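Putative aspartyl-tRNA synthetase (Leishmania major, PDB 6OD8) probably attaches L-aspartate to tRNA(Asp) at the expense of ATP, as a class II aminoacyl-tRNA synthetase of the aspartate type. Local coordinates at residues R92-S96 against M107-D111; L181-L185 against S207-D211; V327-E332 against S472-F476; M399-N403 against V437-T443. All blocks are in the same frame, centred on the assembly; numbering follows the deposited sequence.

Contact 1 (R92-S96 against M107-D111)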
loop_
_atom_site.group_PDB
_atom_site.type_symbol
_atom_site.label_atom_id
_atom_site.label_comp_id
_atom_site.label_asym_id
_atom_site.label_seq_id
_atom_site.Cartn_x
_atom_site.Cartn_y
_atom_site.Cartn_z
ATOM N N ARG A 92 -9.704 -21.802 20.896
ATOM C CA ARG A 92 -10.400 -22.035 19.637
ATOM C C ARG A 92 -9.368 -22.457 18.597
ATOM O O ARG A 92 -8.378 -21.749 18.386
ATOM C CB ARG A 92 -11.144 -20.775 19.193
ATOM C CG ARG A 92 -11.956 -20.965 17.935
ATOM C CD ARG A 92 -12.888 -19.781 17.758
ATOM N NE ARG A 92 -13.867 -19.731 18.855
ATOM C CZ ARG A 92 -14.756 -18.754 19.029
ATOM N NH1 ARG A 92 -14.789 -17.734 18.175
ATOM N NH2 ARG A 92 -15.612 -18.797 20.063
ATOM N N ALA A 93 -9.580 -23.610 17.958
ATOM C CA ALA A 93 -8.561 -24.147 17.071
ATOM C C ALA A 93 -9.191 -25.014 15.989
ATOM O O ALA A 93 -10.339 -25.459 16.100
ATOM C CB ALA A 93 -7.528 -24.977 17.858
ATOM N N ARG A 94 -8.383 -25.270 14.957
ATOM C CA ARG A 94 -8.669 -26.251 13.915
ATOM C C ARG A 94 -8.352 -27.660 14.387
ATOM O O ARG A 94 -7.343 -27.892 15.052
ATOM C CB ARG A 94 -7.820 -25.965 12.669
ATOM C CG ARG A 94 -8.201 -24.711 11.936
ATOM C CD ARG A 94 -9.096 -25.019 10.761
ATOM N NE ARG A 94 -9.284 -23.829 9.926
ATOM C CZ ARG A 94 -10.335 -23.636 9.136
ATOM N NH1 ARG A 94 -11.291 -24.548 9.060
ATOM N NH2 ARG A 94 -10.415 -22.536 8.399
ATOM N N VAL A 95 -9.193 -28.608 13.996
ATOM C CA VAL A 95 -8.926 -30.027 14.215
ATOM C C VAL A 95 -8.081 -30.505 13.034
ATOM O O VAL A 95 -8.589 -30.688 11.928
ATOM C CB VAL A 95 -10.221 -30.827 14.341
ATOM C CG1 VAL A 95 -9.925 -32.306 14.528
ATOM C CG2 VAL A 95 -11.091 -30.287 15.505
ATOM N N SER A 96 -6.779 -30.699 13.260
ATOM C CA SER A 96 -5.930 -31.217 12.187
ATOM C C SER A 96 -6.157 -32.704 11.982
ATOM O O SER A 96 -6.310 -33.171 10.845
ATOM C CB SER A 96 -4.449 -30.976 12.492
ATOM O OG SER A 96 -4.086 -29.630 12.296
ATOM N N MET A 107 -6.193 -35.892 19.548
ATOM C CA MET A 107 -6.344 -34.899 18.501
ATOM C C MET A 107 -5.074 -34.069 18.415
ATOM O O MET A 107 -4.309 -33.947 19.377
ATOM C CB MET A 107 -7.537 -33.961 18.765
ATOM C CG MET A 107 -8.817 -34.653 19.207
ATOM S SD MET A 107 -10.126 -33.473 19.610
ATOM C CE MET A 107 -10.453 -32.787 17.995
ATOM N N VAL A 108 -4.866 -33.486 17.248
ATOM C CA VAL A 108 -3.904 -32.409 17.070
ATOM C C VAL A 108 -4.710 -31.178 16.708
ATOM O O VAL A 108 -5.440 -31.189 15.707
ATOM C CB VAL A 108 -2.860 -32.711 15.982
ATOM C CG1 VAL A 108 -1.998 -31.473 15.771
ATOM C CG2 VAL A 108 -2.006 -33.920 16.362
ATOM N N LEU A 109 -4.597 -30.133 17.534
ATOM C CA LEU A 109 -5.255 -28.855 17.293
ATOM C C LEU A 109 -4.233 -27.851 16.772
ATOM O O LEU A 109 -3.076 -27.839 17.209
ATOM C CB LEU A 109 -5.925 -28.320 18.566
ATOM C CG LEU A 109 -6.946 -29.288 19.181
ATOM C CD1 LEU A 109 -7.613 -28.705 20.440
ATOM C CD2 LEU A 109 -7.986 -29.730 18.163
ATOM N N ARG A 110 -4.680 -27.007 15.844
ATOM C CA ARG A 110 -3.803 -26.176 15.024
ATOM C C ARG A 110 -4.366 -24.764 14.903
ATOM O O ARG A 110 -5.583 -24.575 14.826
ATOM C CB ARG A 110 -3.673 -26.795 13.627
ATOM C CG ARG A 110 -2.769 -26.091 12.674
ATOM C CD ARG A 110 -2.925 -26.630 11.255
ATOM N NE ARG A 110 -3.970 -25.935 10.498
ATOM C CZ ARG A 110 -5.064 -26.510 10.001
ATOM N NH1 ARG A 110 -5.299 -27.815 10.175
ATOM N NH2 ARG A 110 -5.937 -25.770 9.335
ATOM N N ASP A 111 -3.478 -23.773 14.865
ATOM C CA ASP A 111 -3.842 -22.433 14.403
ATOM C C ASP A 111 -2.638 -21.909 13.627
ATOM O O ASP A 111 -1.638 -21.487 14.223
ATOM C CB ASP A 111 -4.227 -21.517 15.557
ATOM C CG ASP A 111 -4.805 -20.195 15.075
ATOM O OD1 ASP A 111 -4.832 -19.955 13.847
ATOM O OD2 ASP A 111 -5.224 -19.394 15.927
HETATM O O HOH W 1 -6.149 -20.150 18.306
#
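Three backbone hydrogen bonds pair strand 92-96 with strand 107-111. Arg-94 and Arg-110 form the hydrogen-bonded antiparallel pair, with Arg-94 N to Arg-110 O and Arg-110 N to Arg-94 O both 2.9 Å; Ser-96 N gives a third to Val-108 O (2.8 Å). Leu-109 CA adds a CA-H...O contact to Arg-94 O (3.2 Å). The strands are arms of a β-hairpin in the OB-fold domain, their 126° angle reflecting the strong twist of such a barrel. On the face carrying Val-95 and Leu-109, Val-95 CG1 meets Met-107 CE at 3.5 Å. On the other, Arg-94 NE lies 3.9 Å from Arg-110 NH2, and acidic partners offset the like charges: Asp-286 of the second subunit bridges to both, the Glu-140 side chain salt-bridges Arg-110, and Glu-140 O accepts from Arg-94 NH1. Arg-110 NH1 also donates to Ser-96 OG (3.0 Å). Asp-111 OD1 salt-bridges Arg-319 of the second subunit, and one water donates to Arg-92 O and Asp-111 OD2, each at 2.7 Å.

Contact 2 (L181-L185 against S207-D211)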
loop_
_atom_site.group_PDB
_atom_site.type_symbol
_atom_site.label_atom_id
_atom_site.label_comp_id
_atom_site.label_asym_id
_atom_site.label_seq_id
_atom_site.Cartn_x
_atom_site.Cartn_y
_atom_site.Cartn_z
ATOM N N LEU A 181 -12.816 -33.257 1.785
ATOM C CA LEU A 181 -11.900 -32.148 1.540
ATOM C C LEU A 181 -11.453 -32.157 0.085
ATOM O O LEU A 181 -11.381 -33.221 -0.534
ATOM C CB LEU A 181 -10.670 -32.244 2.453
ATOM C CG LEU A 181 -10.932 -32.150 3.956
ATOM C CD1 LEU A 181 -9.650 -32.336 4.727
ATOM C CD2 LEU A 181 -11.554 -30.808 4.299
ATOM N N PRO A 182 -11.155 -30.994 -0.507
ATOM C CA PRO A 182 -10.619 -31.004 -1.881
ATOM C C PRO A 182 -9.275 -31.703 -1.977
ATOM O O PRO A 182 -8.920 -32.209 -3.044
ATOM C CB PRO A 182 -10.509 -29.511 -2.226
ATOM C CG PRO A 182 -10.409 -28.820 -0.903
ATOM C CD PRO A 182 -11.240 -29.638 0.055
ATOM N N PHE A 183 -8.513 -31.706 -0.887
ATOM C CA PHE A 183 -7.234 -32.381 -0.726
ATOM C C PHE A 183 -6.897 -32.253 0.748
ATOM O O PHE A 183 -7.453 -31.398 1.438
ATOM C CB PHE A 183 -6.128 -31.766 -1.601
ATOM C CG PHE A 183 -6.044 -30.256 -1.514
ATOM C CD1 PHE A 183 -6.617 -29.462 -2.494
ATOM C CD2 PHE A 183 -5.391 -29.639 -0.457
ATOM C CE1 PHE A 183 -6.552 -28.076 -2.417
ATOM C CE2 PHE A 183 -5.317 -28.247 -0.367
ATOM C CZ PHE A 183 -5.896 -27.467 -1.353
ATOM N N THR A 184 -5.981 -33.098 1.224
ATOM C CA THR A 184 -5.588 -33.025 2.628
ATOM C C THR A 184 -4.429 -32.052 2.821
ATOM O O THR A 184 -3.640 -31.786 1.903
ATOM C CB THR A 184 -5.173 -34.397 3.170
ATOM O OG1 THR A 184 -3.985 -34.831 2.482
ATOM C CG2 THR A 184 -6.275 -35.419 2.957
ATOM N N LEU A 185 -4.321 -31.534 4.049
ATOM C CA LEU A 185 -3.192 -30.672 4.388
ATOM C C LEU A 185 -1.886 -31.436 4.269
ATOM O O LEU A 185 -0.877 -30.912 3.772
ATOM C CB LEU A 185 -3.367 -30.122 5.806
ATOM C CG LEU A 185 -4.326 -28.945 5.949
ATOM C CD1 LEU A 185 -4.037 -28.238 7.254
ATOM C CD2 LEU A 185 -4.209 -27.978 4.770
ATOM N N SER A 207 -8.964 -24.243 -4.622
ATOM C CA SER A 207 -9.415 -24.156 -3.221
ATOM C C SER A 207 -8.307 -23.517 -2.380
ATOM O O SER A 207 -7.769 -24.110 -1.441
ATOM C CB SER A 207 -9.778 -25.518 -2.635
ATOM O OG SER A 207 -10.730 -26.194 -3.431
ATOM N N ARG A 208 -7.983 -22.270 -2.727
ATOM C CA ARG A 208 -6.846 -21.589 -2.129
ATOM C C ARG A 208 -6.996 -21.440 -0.622
ATOM O O ARG A 208 -5.988 -21.427 0.095
ATOM C CB ARG A 208 -6.664 -20.216 -2.792
ATOM C CG ARG A 208 -5.538 -19.408 -2.232
ATOM C CD ARG A 208 -4.213 -20.125 -2.410
ATOM N NE ARG A 208 -3.279 -19.285 -3.142
ATOM C CZ ARG A 208 -2.012 -19.599 -3.376
ATOM N NH1 ARG A 208 -1.519 -20.736 -2.914
ATOM N NH2 ARG A 208 -1.237 -18.766 -4.061
ATOM N N TRP A 209 -8.238 -21.340 -0.125
ATOM C CA TRP A 209 -8.456 -21.213 1.316
ATOM C C TRP A 209 -7.969 -22.441 2.064
ATOM O O TRP A 209 -7.547 -22.336 3.225
ATOM C CB TRP A 209 -9.938 -20.963 1.618
ATOM C CG TRP A 209 -10.871 -21.884 0.871
ATOM C CD1 TRP A 209 -11.391 -23.075 1.306
ATOM C CD2 TRP A 209 -11.385 -21.680 -0.448
ATOM N NE1 TRP A 209 -12.198 -23.618 0.335
ATOM C CE2 TRP A 209 -12.199 -22.787 -0.757
ATOM C CE3 TRP A 209 -11.213 -20.673 -1.410
ATOM C CZ2 TRP A 209 -12.859 -22.913 -1.991
ATOM C CZ3 TRP A 209 -11.871 -20.802 -2.634
ATOM C CH2 TRP A 209 -12.684 -21.911 -2.908
ATOM N N MET A 210 -8.022 -23.614 1.434
ATOM C CA MET A 210 -7.433 -24.794 2.055
ATOM C C MET A 210 -5.907 -24.742 1.985
ATOM O O MET A 210 -5.207 -25.003 2.978
ATOM C CB MET A 210 -7.969 -26.057 1.365
ATOM C CG MET A 210 -7.533 -27.351 1.976
ATOM S SD MET A 210 -8.304 -27.621 3.608
ATOM C CE MET A 210 -7.491 -29.152 4.053
ATOM N N ASP A 211 -5.378 -24.439 0.799
ATOM C CA ASP A 211 -3.926 -24.394 0.601
ATOM C C ASP A 211 -3.251 -23.427 1.560
ATOM O O ASP A 211 -2.151 -23.702 2.062
ATOM C CB ASP A 211 -3.593 -23.985 -0.832
ATOM C CG ASP A 211 -2.093 -23.731 -1.011
ATOM O OD1 ASP A 211 -1.333 -24.715 -1.076
ATOM O OD2 ASP A 211 -1.675 -22.558 -0.991
#
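This is an apolar contact between a loop and a short helix, placed where the chain passes from the OB-fold domain towards the class II catalytic domain. Residues 181-185 follow strand 170-173 and run into helix 185-189; Ser-207 is the N-cap residue of helix 208-211. No hydrogen bond crosses between the segments, and Met-210 gives the largest share, 124 Å² of the 341 Å² buried. Its CA-to-CB bond points toward the loop, and with chi1 and chi3 t and chi2 near 70° the side chain reaches in among the loop residues. Met-210 CE lies 3.6 Å from Leu-185 CD2 and 3.9 Å from Leu-181 CD1, while its CG is 3.3 Å from Phe-183 CE2. Phe-183 takes the p rotamer, which swings its ring over to the start of the helix, with Asp-211 N near the ring plane at the edge. Beyond the two segments, Leu-518 of the second subunit packs on Leu-181 and Pro-182, so the junction also borders the dimer interface. On the helix, Asp-211 is held by Arg-204 and by Arg-208, whose NH1 lies 2.7 Å from Asp-211 OD2. In the loop, Pro-182 CB rests 3.5 Å from Ser-207 OG.

Contact 3 (V327-E332 against S472-F476); sequences VLDVAE and SYDMF. With EDO (1,2-ethanediol), chain H.
Build 327-332 as α-helix (Ala-331 N to Val-327 O and Glu-332 N to Leu-328 O, both 2.9 Å) and 472-476 as extended strand, their axes 10.5 Å apart at closest and nearly parallel at 13°. The nearest CA pairs are Leu-328 with Tyr-473 (8.0 Å) and Glu-332 with Met-475 (9.1 Å). Tyr-473 (chi1 67°, chi2 85°) and Met-475 (chi1 -59°, chi2 179°, chi3 148°, between wells) point toward the helix, Ala-331 toward the strand. Leu-328, chi1 t and chi2 60°, sets CD1 over the Tyr-473 ring face, 3.7 Å from its centroid and 7° off the normal, a CH-pi contact. The small Ala-331 leaves a hollow filled from the strand: its CB is 3.4 Å from Tyr-473 OH and 3.6 Å from Met-475 CE. Met-475 CE also lies 4.0 Å from Leu-328 CD1 and 3.8 Å from Glu-332 CG. Val-327 CG1 is 4.0 Å from Tyr-473 OH. A 1,2-ethanediol donates from O2 to Asp-329 O (3.1 Å). Such helix-on-sheet packing belongs to the class II synthetase catalytic domain, with its largely antiparallel sheet.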
loop_
_atom_site.group_PDB
_atom_site.type_symbol
_atom_site.label_atom_id
_atom_site.label_comp_id
_atom_site.label_asym_id
_atom_site.label_seq_id
_atom_site.Cartn_x
_atom_site.Cartn_y
_atom_site.Cartn_z
ATOM N N VAL A 327 19.508 7.369 -8.185
ATOM C CA VAL A 327 18.403 6.409 -8.174
ATOM C C VAL A 327 18.897 5.023 -7.789
ATOM O O VAL A 327 18.302 4.333 -6.951
ATOM C CB VAL A 327 17.714 6.368 -9.548
ATOM C CG1 VAL A 327 16.589 5.303 -9.534
ATOM C CG2 VAL A 327 17.173 7.744 -9.918
ATOM N N LEU A 328 19.988 4.588 -8.417
ATOM C CA LEU A 328 20.559 3.290 -8.124
ATOM C C LEU A 328 21.035 3.208 -6.676
ATOM O O LEU A 328 20.890 2.163 -6.029
ATOM C CB LEU A 328 21.706 3.028 -9.121
ATOM C CG LEU A 328 22.517 1.764 -8.914
ATOM C CD1 LEU A 328 21.581 0.549 -9.017
ATOM C CD2 LEU A 328 23.632 1.716 -9.974
ATOM N N ASP A 329 21.589 4.303 -6.146
ATOM C CA ASP A 329 21.964 4.345 -4.734
ATOM C C ASP A 329 20.763 4.038 -3.838
ATOM O O ASP A 329 20.866 3.253 -2.885
ATOM C CB ASP A 329 22.545 5.721 -4.375
ATOM C CG ASP A 329 23.942 5.964 -4.933
ATOM O OD1 ASP A 329 24.588 5.029 -5.451
ATOM O OD2 ASP A 329 24.396 7.133 -4.861
ATOM N N VAL A 330 19.614 4.668 -4.119
ATOM C CA VAL A 330 18.410 4.432 -3.319
ATOM C C VAL A 330 17.930 2.997 -3.483
ATOM O O VAL A 330 17.610 2.322 -2.506
ATOM C CB VAL A 330 17.311 5.449 -3.691
ATOM C CG1 VAL A 330 15.931 5.001 -3.206
ATOM C CG2 VAL A 330 17.674 6.828 -3.079
ATOM N N ALA A 331 17.890 2.510 -4.724
ATOM C CA ALA A 331 17.402 1.155 -4.998
ATOM C C ALA A 331 18.242 0.101 -4.282
ATOM O O ALA A 331 17.701 -0.868 -3.740
ATOM C CB ALA A 331 17.404 0.914 -6.511
ATOM N N GLU A 332 19.572 0.263 -4.280
ATOM C CA GLU A 332 20.421 -0.716 -3.601
ATOM C C GLU A 332 20.238 -0.657 -2.091
ATOM O O GLU A 332 20.231 -1.699 -1.416
ATOM C CB GLU A 332 21.892 -0.482 -3.951
ATOM C CG GLU A 332 22.263 -0.904 -5.355
ATOM C CD GLU A 332 23.694 -0.530 -5.705
ATOM O OE1 GLU A 332 24.293 0.274 -4.956
ATOM O OE2 GLU A 332 24.224 -1.033 -6.723
ATOM N N SER A 472 20.642 3.842 -17.585
ATOM C CA SER A 472 19.678 2.872 -17.065
ATOM C C SER A 472 20.415 1.643 -16.549
ATOM O O SER A 472 21.571 1.410 -16.895
ATOM C CB SER A 472 18.680 2.460 -18.146
ATOM O OG SER A 472 19.325 1.714 -19.156
ATOM N N TYR A 473 19.727 0.843 -15.733
ATOM C CA TYR A 473 20.319 -0.387 -15.212
ATOM C C TYR A 473 19.213 -1.416 -14.997
ATOM O O TYR A 473 18.030 -1.079 -14.889
ATOM C CB TYR A 473 21.085 -0.135 -13.892
ATOM C CG TYR A 473 20.130 0.261 -12.792
ATOM C CD1 TYR A 473 19.458 -0.710 -12.037
ATOM C CD2 TYR A 473 19.844 1.600 -12.550
ATOM C CE1 TYR A 473 18.525 -0.353 -11.060
ATOM C CE2 TYR A 473 18.919 1.976 -11.569
ATOM C CZ TYR A 473 18.265 0.999 -10.832
ATOM O OH TYR A 473 17.350 1.380 -9.877
ATOM N N ASP A 474 19.619 -2.681 -14.895
ATOM C CA ASP A 474 18.753 -3.758 -14.436
ATOM C C ASP A 474 19.366 -4.369 -13.182
ATOM O O ASP A 474 20.590 -4.455 -13.062
ATOM C CB ASP A 474 18.607 -4.879 -15.481
ATOM C CG ASP A 474 17.475 -4.648 -16.472
ATOM O OD1 ASP A 474 16.903 -3.537 -16.515
ATOM O OD2 ASP A 474 17.176 -5.603 -17.227
ATOM N N MET A 475 18.508 -4.815 -12.270
ATOM C CA MET A 475 18.902 -5.639 -11.137
ATOM C C MET A 475 18.435 -7.072 -11.318
ATOM O O MET A 475 17.336 -7.331 -11.814
ATOM C CB MET A 475 18.316 -5.135 -9.814
ATOM C CG MET A 475 18.700 -3.734 -9.468
ATOM S SD MET A 475 17.923 -3.230 -7.906
ATOM C CE MET A 475 19.181 -2.115 -7.284
ATOM N N PHE A 476 19.252 -8.000 -10.830
ATOM C CA PHE A 476 19.007 -9.423 -10.981
ATOM C C PHE A 476 19.065 -10.100 -9.617
ATOM O O PHE A 476 19.948 -9.809 -8.799
ATOM C CB PHE A 476 20.036 -10.068 -11.932
ATOM C CG PHE A 476 20.009 -9.502 -13.336
ATOM C CD1 PHE A 476 19.243 -10.108 -14.323
ATOM C CD2 PHE A 476 20.740 -8.366 -13.661
ATOM C CE1 PHE A 476 19.191 -9.584 -15.608
ATOM C CE2 PHE A 476 20.694 -7.830 -14.950
ATOM C CZ PHE A 476 19.936 -8.449 -15.934
HETATM C C1 EDO H . 24.103 0.919 -1.665
HETATM O O1 EDO H . 24.236 1.075 -0.243
HETATM C C2 EDO H . 24.328 2.236 -2.394
HETATM O O2 EDO H . 23.693 3.300 -1.676
#

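Contact 4 (M399-N403 against V437-T443)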
loop_
_atom_site.group_PDB
_atom_site.type_symbol
_atom_site.label_atom_id
_atom_site.label_comp_id
_atom_site.label_asym_id
_atom_site.label_seq_id
_atom_site.Cartn_x
_atom_site.Cartn_y
_atom_site.Cartn_z
ATOM N N MET A 399 27.288 -4.195 -2.701
ATOM C CA MET A 399 26.394 -4.696 -3.738
ATOM C C MET A 399 26.994 -4.470 -5.121
ATOM O O MET A 399 27.336 -3.335 -5.485
ATOM C CB MET A 399 25.012 -4.055 -3.590
ATOM C CG MET A 399 24.320 -4.624 -2.346
ATOM S SD MET A 399 22.822 -3.727 -1.841
ATOM C CE MET A 399 21.694 -4.358 -3.014
ATOM N N LEU A 400 27.092 -5.560 -5.888
ATOM C CA LEU A 400 27.890 -5.610 -7.116
ATOM C C LEU A 400 27.226 -4.890 -8.293
ATOM O O LEU A 400 26.047 -5.101 -8.585
ATOM C CB LEU A 400 28.143 -7.071 -7.490
ATOM C CG LEU A 400 29.040 -7.336 -8.685
ATOM C CD1 LEU A 400 30.439 -6.980 -8.235
ATOM C CD2 LEU A 400 28.939 -8.813 -9.057
ATOM N N ARG A 401 28.015 -4.072 -8.994
ATOM C CA ARG A 401 27.621 -3.381 -10.218
ATOM C C ARG A 401 28.620 -3.774 -11.292
ATOM O O ARG A 401 29.823 -3.733 -11.038
ATOM C CB ARG A 401 27.652 -1.856 -10.043
ATOM C CG ARG A 401 26.825 -1.313 -8.903
ATOM C CD ARG A 401 26.909 0.209 -8.856
ATOM N NE ARG A 401 26.147 0.763 -7.733
ATOM C CZ ARG A 401 26.039 2.064 -7.478
ATOM N NH1 ARG A 401 26.635 2.947 -8.276
ATOM N NH2 ARG A 401 25.338 2.479 -6.424
ATOM N N ILE A 402 28.131 -4.185 -12.468
ATOM C CA ILE A 402 28.979 -4.486 -13.621
ATOM C C ILE A 402 28.404 -3.721 -14.802
ATOM O O ILE A 402 27.196 -3.781 -15.057
ATOM C CB ILE A 402 29.058 -5.996 -13.938
ATOM C CG1 ILE A 402 29.524 -6.788 -12.712
ATOM C CG2 ILE A 402 30.030 -6.266 -15.116
ATOM C CD1 ILE A 402 29.550 -8.294 -12.937
ATOM N N ASN A 403 29.262 -2.981 -15.490
ATOM C CA ASN A 403 28.856 -2.328 -16.725
ATOM C C ASN A 403 28.351 -3.363 -17.729
ATOM O O ASN A 403 28.897 -4.468 -17.838
ATOM C CB ASN A 403 30.046 -1.555 -17.299
ATOM C CG ASN A 403 29.771 -1.025 -18.667
ATOM O OD1 ASN A 403 30.062 -1.676 -19.670
ATOM N ND2 ASN A 403 29.195 0.158 -18.730
ATOM N N VAL A 437 28.211 -14.755 -12.589
ATOM C CA VAL A 437 28.403 -13.787 -11.513
ATOM C C VAL A 437 28.486 -14.491 -10.164
ATOM O O VAL A 437 29.318 -14.142 -9.315
ATOM C CB VAL A 437 27.283 -12.731 -11.543
ATOM C CG1 VAL A 437 27.252 -11.939 -10.224
ATOM C CG2 VAL A 437 27.487 -11.800 -12.751
ATOM N N LYS A 438 27.635 -15.497 -9.942
ATOM C CA LYS A 438 27.679 -16.208 -8.668
ATOM C C LYS A 438 29.009 -16.928 -8.501
ATOM O O LYS A 438 29.622 -16.886 -7.426
ATOM C CB LYS A 438 26.504 -17.184 -8.568
ATOM C CG LYS A 438 26.440 -18.008 -7.265
ATOM C CD LYS A 438 26.184 -17.151 -6.043
ATOM C CE LYS A 438 26.041 -18.016 -4.771
ATOM N NZ LYS A 438 24.865 -18.941 -4.851
ATOM N N GLU A 439 29.488 -17.566 -9.571
ATOM C CA GLU A 439 30.724 -18.330 -9.492
ATOM C C GLU A 439 31.934 -17.426 -9.302
ATOM O O GLU A 439 32.843 -17.766 -8.541
ATOM C CB GLU A 439 30.872 -19.197 -10.741
ATOM C CG GLU A 439 29.785 -20.267 -10.841
ATOM C CD GLU A 439 29.885 -21.126 -12.096
ATOM O OE1 GLU A 439 30.667 -20.773 -13.008
ATOM O OE2 GLU A 439 29.171 -22.158 -12.161
ATOM N N ARG A 440 31.954 -16.261 -9.958
ATOM C CA ARG A 440 33.116 -15.367 -9.889
ATOM C C ARG A 440 33.122 -14.537 -8.615
ATOM O O ARG A 440 34.147 -14.456 -7.926
ATOM C CB ARG A 440 33.147 -14.414 -11.086
ATOM C CG ARG A 440 34.458 -13.603 -11.138
ATOM C CD ARG A 440 34.563 -12.728 -12.373
ATOM N NE ARG A 440 35.669 -11.762 -12.292
ATOM C CZ ARG A 440 36.948 -12.081 -12.457
ATOM N NH1 ARG A 440 37.286 -13.344 -12.683
ATOM N NH2 ARG A 440 37.893 -11.142 -12.395
ATOM N N TYR A 441 31.983 -13.900 -8.311
ATOM C CA TYR A 441 31.857 -12.907 -7.249
ATOM C C TYR A 441 31.179 -13.431 -5.995
ATOM O O TYR A 441 31.267 -12.770 -4.956
ATOM C CB TYR A 441 31.068 -11.675 -7.740
ATOM C CG TYR A 441 31.776 -10.992 -8.912
ATOM C CD1 TYR A 441 32.852 -10.132 -8.697
ATOM C CD2 TYR A 441 31.385 -11.235 -10.225
ATOM C CE1 TYR A 441 33.522 -9.531 -9.766
ATOM C CE2 TYR A 441 32.028 -10.626 -11.292
ATOM C CZ TYR A 441 33.101 -9.771 -11.059
ATOM O OH TYR A 441 33.784 -9.175 -12.116
ATOM N N GLY A 442 30.469 -14.559 -6.080
ATOM C CA GLY A 442 29.873 -15.173 -4.900
ATOM C C GLY A 442 28.541 -14.616 -4.472
ATOM O O GLY A 442 28.116 -14.869 -3.337
ATOM N N THR A 443 27.846 -13.886 -5.346
ATOM C CA THR A 443 26.622 -13.204 -4.967
ATOM C C THR A 443 25.482 -13.596 -5.897
ATOM O O THR A 443 25.689 -13.873 -7.083
ATOM C CB THR A 443 26.787 -11.675 -4.960
ATOM O OG1 THR A 443 25.564 -11.074 -4.517
ATOM C CG2 THR A 443 27.147 -11.159 -6.345
HETATM O O HOH W 2 25.995 -8.150 -4.625
#
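Strand 400-403 belongs to the mixed sheet of the class II catalytic domain, and the end of helix 427-441 packs across it; the short axes approach to 11.8 Å at an angle of 113°. At the start of the first segment, Met-399 points away from this helix and packs against helix 325-342. Leu-400 points toward helix 437-441 and makes the most contacts. With chi1 t and chi2 near 72°, it puts CD2 3.7 Å from Val-437 CG1, 3.6 Å from Tyr-441 CG and 4.0 Å from Thr-443 CG2. The same methyl lies over the Tyr-441 ring face, 4.0 Å from the centroid and 29° off the normal, which defines a CH-pi contact. Arg-401, on the other side of the strand, makes salt bridges to Asp-329 and Glu-332 instead. Ile-402 returns to the helix side, its CD1 3.8 Å from Tyr-441 CE2 and 4.1 Å from Val-437 CG2. Asn-403 closes the strand by capping the following helix through OD1, which accepts from Met-405 N. On the second segment, Gly-442 leaves the helix with a phi of 83°, and the chain then turns so that Thr-443 approaches Leu-400. The hydroxyl of Tyr-441 is bound by Asp-386, and Thr-443 OG1 is hydrogen-bonded to Phe-445 O. No direct hydrogen bond joins the segments; one water links Leu-400 N (3.1 Å) and Thr-443 OG1 (3.0 Å).

Contacts 1 and 2 lie on one side of the chain's centre, contacts 3 and 4 on the other, with nearest atoms about 23 Å apart or more. Contacts 1, 3 and 4 are buried, contact 2 only partly. Contact 1 alone is held by direct hydrogen bonds between its segments; the others rest mainly on apolar side chains, with one water bridge in contact 4. Contacts 1 and 2 both border the second subunit and touch where Arg-110 NH1 lies 3.2 Å from Leu-185 CD1; contact 3 reaches that subunit through Asp-329, and contact 4 does not touch it. Contacts 3 and 4 cover different strands of one sheet, and salt bridges from Arg-401 to Asp-329 and Glu-332 join them directly.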